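Local structure of squalene synthase HpnC (Alicyclobacillus acidocaldarius subsp. acidocaldarius, 4HD1) at residues D123-L128 and A214-R219. The protein probably works as a squalene synthase of the squalene/phytoene synthase family, joining isoprenoid diphosphates. Residues are numbered along the deposited sequence; the frame is centred on the assembly and turned at random.
Sequences DTWEDL and ALEVDR
Arg-219 lies along one face of the indole of Trp-125, and its side chain can be followed outward atom by atom. Arg-219 CB touches the far rim of the ring, 4.1 Å from Trp-125 CH2. Two carbons on, CD of Arg-219 sits over the middle of the six-membered ring of Trp-125, 3.4 Å from its centroid, a CH-pi contact. Because the chain runs extended from CG to NE (chi2 -168°, chi3 174°), it slides across the indole toward the five-membered ring, and Arg-219 NE comes 3.8 Å from Trp-125 CG. The guanidinium then lies nearly flat on the indole, planes 13° apart, in a cation-pi stack with Arg-219 CZ 4.2 Å from the centroid of the five-membered ring of Trp-125. At the tip, NH1 and NH2 reach as far as Trp-125 CB. The opposite face of the guanidinium is met, toward its rim, by CG of Leu-215.

Its rotation is fixed at the edge. NH1 of Arg-219 gives a hydrogen bond, part of a salt bridge, to OE1 of Glu-216 at 2.8 Å; the oxygen lies in the guanidinium plane and is met on its syn side, but with NH1 tilted well out of the carboxylate plane. The same NH1 is held by its strongest partner, Asp-189 OD2, in another salt bridge, so two carboxylates probably hold its charge in place. Glu-216 OE1 also approaches the indole, 3.6 Å from Trp-125 CE3.

Trp-125 opens helix 125-135, which starts with a capping box between Thr-124 and Asp-127, both bonds weak. The Trp-125 side chain joins this helix start to helix 207-227 and also touches Val-167 of helix 152-172 and Asp-189 of the short helix 187-191.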
loop_
_atom_site.group_PDB
_atom_site.type_symbol
_atom_site.label_atom_id
_atom_site.label_comp_id
_atom_site.label_asym_id
_atom_site.label_seq_id
_atom_site.Cartn_x
_atom_site.Cartn_y
_atom_site.Cartn_z
ATOM N N ASP A 123 0.866 -4.051 19.578
ATOM C CA ASP A 123 1.000 -3.523 20.932
ATOM C C ASP A 123 0.840 -2.001 21.004
ATOM O O ASP A 123 0.044 -1.494 21.799
ATOM C CB ASP A 123 2.351 -3.938 21.514
ATOM C CG ASP A 123 2.314 -4.094 23.011
ATOM O OD1 ASP A 123 2.255 -3.068 23.723
ATOM O OD2 ASP A 123 2.354 -5.254 23.472
ATOM N N THR A 124 1.602 -1.281 20.178
ATOM C CA THR A 124 1.614 0.185 20.218
ATOM C C THR A 124 1.391 0.813 18.847
ATOM O O THR A 124 1.454 0.137 17.816
ATOM C CB THR A 124 2.924 0.755 20.830
ATOM O OG1 THR A 124 4.040 0.465 19.974
ATOM C CG2 THR A 124 3.181 0.184 22.227
ATOM N N TRP A 125 1.129 2.117 18.853
ATOM C CA TRP A 125 1.033 2.906 17.631
ATOM C C TRP A 125 2.298 2.826 16.820
ATOM O O TRP A 125 2.243 2.759 15.592
ATOM C CB TRP A 125 0.696 4.360 17.953
ATOM C CG TRP A 125 0.892 5.287 16.778
ATOM C CD1 TRP A 125 1.898 6.232 16.598
ATOM C CD2 TRP A 125 0.082 5.360 15.554
ATOM N NE1 TRP A 125 1.759 6.875 15.397
ATOM C CE2 TRP A 125 0.691 6.403 14.721
ATOM C CE3 TRP A 125 -1.053 4.703 15.089
ATOM C CZ2 TRP A 125 0.173 6.751 13.482
ATOM C CZ3 TRP A 125 -1.566 5.063 13.839
ATOM C CH2 TRP A 125 -0.967 6.062 13.056
ATOM N N GLU A 126 3.444 2.823 17.501
ATOM C CA GLU A 126 4.753 2.711 16.848
ATOM C C GLU A 126 4.900 1.406 16.067
ATOM O O GLU A 126 5.498 1.391 14.991
ATOM C CB GLU A 126 5.896 2.851 17.860
ATOM C CG GLU A 126 6.171 4.277 18.314
ATOM C CD GLU A 126 5.104 4.830 19.253
ATOM O OE1 GLU A 126 4.627 4.091 20.145
ATOM O OE2 GLU A 126 4.746 6.018 19.101
ATOM N N ASP A 127 4.348 0.323 16.615
ATOM C CA ASP A 127 4.352 -0.980 15.951
ATOM C C ASP A 127 3.507 -0.964 14.683
ATOM O O ASP A 127 3.934 -1.480 13.648
ATOM C CB ASP A 127 3.871 -2.085 16.898
ATOM C CG ASP A 127 4.786 -2.267 18.100
ATOM O OD1 ASP A 127 5.966 -1.861 18.034
ATOM O OD2 ASP A 127 4.324 -2.820 19.117
ATOM N N LEU A 128 2.317 -0.368 14.762
ATOM C CA LEU A 128 1.455 -0.239 13.592
ATOM C C LEU A 128 2.097 0.662 12.531
ATOM O O LEU A 128 2.164 0.296 11.353
ATOM C CB LEU A 128 0.068 0.273 13.979
ATOM C CG LEU A 128 -0.945 0.378 12.832
ATOM C CD1 LEU A 128 -1.104 -0.954 12.114
ATOM C CD2 LEU A 128 -2.292 0.895 13.321
ATOM N N ALA A 214 -11.325 7.205 17.525
ATOM C CA ALA A 214 -11.184 8.653 17.341
ATOM C C ALA A 214 -9.728 9.105 17.371
ATOM O O ALA A 214 -9.322 9.915 16.547
ATOM C CB ALA A 214 -12.009 9.417 18.369
ATOM N N LEU A 215 -8.946 8.567 18.305
ATOM C CA LEU A 215 -7.522 8.882 18.381
ATOM C C LEU A 215 -6.776 8.499 17.097
ATOM O O LEU A 215 -5.921 9.253 16.624
ATOM C CB LEU A 215 -6.873 8.201 19.588
ATOM C CG LEU A 215 -5.381 8.495 19.793
ATOM C CD1 LEU A 215 -5.149 9.961 20.142
ATOM C CD2 LEU A 215 -4.775 7.583 20.849
ATOM N N GLU A 216 -7.105 7.333 16.543
ATOM C CA GLU A 216 -6.481 6.862 15.300
ATOM C C GLU A 216 -6.878 7.736 14.113
ATOM O O GLU A 216 -6.033 8.112 13.298
ATOM C CB GLU A 216 -6.825 5.390 15.011
ATOM C CG GLU A 216 -6.631 4.417 16.172
ATOM C CD GLU A 216 -5.270 4.514 16.854
ATOM O OE1 GLU A 216 -4.361 5.210 16.355
ATOM O OE2 GLU A 216 -5.107 3.877 17.910
ATOM N N VAL A 217 -8.171 8.053 14.034
ATOM C CA VAL A 217 -8.706 8.937 13.006
ATOM C C VAL A 217 -7.961 10.278 12.997
ATOM O O VAL A 217 -7.536 10.739 11.935
ATOM C CB VAL A 217 -10.231 9.135 13.175
ATOM C CG1 VAL A 217 -10.754 10.231 12.251
ATOM C CG2 VAL A 217 -10.961 7.823 12.918
ATOM N N ASP A 218 -7.785 10.875 14.177
ATOM C CA ASP A 218 -7.042 12.130 14.330
ATOM C C ASP A 218 -5.597 12.009 13.852
ATOM O O ASP A 218 -5.092 12.905 13.176
ATOM C CB ASP A 218 -7.046 12.604 15.792
ATOM C CG ASP A 218 -8.435 12.979 16.300
ATOM O OD1 ASP A 218 -9.423 12.890 15.538
ATOM O OD2 ASP A 218 -8.532 13.369 17.485
ATOM N N ARG A 219 -4.938 10.908 14.216
ATOM C CA ARG A 219 -3.555 10.650 13.813
ATOM C C ARG A 219 -3.426 10.607 12.291
ATOM O O ARG A 219 -2.484 11.173 11.718
ATOM C CB ARG A 219 -3.060 9.328 14.396
ATOM C CG ARG A 219 -2.704 9.367 15.871
ATOM C CD ARG A 219 -1.953 8.100 16.239
ATOM N NE ARG A 219 -1.442 8.107 17.609
ATOM C CZ ARG A 219 -1.813 7.249 18.555
ATOM N NH1 ARG A 219 -2.703 6.302 18.294
ATOM N NH2 ARG A 219 -1.288 7.337 19.769
#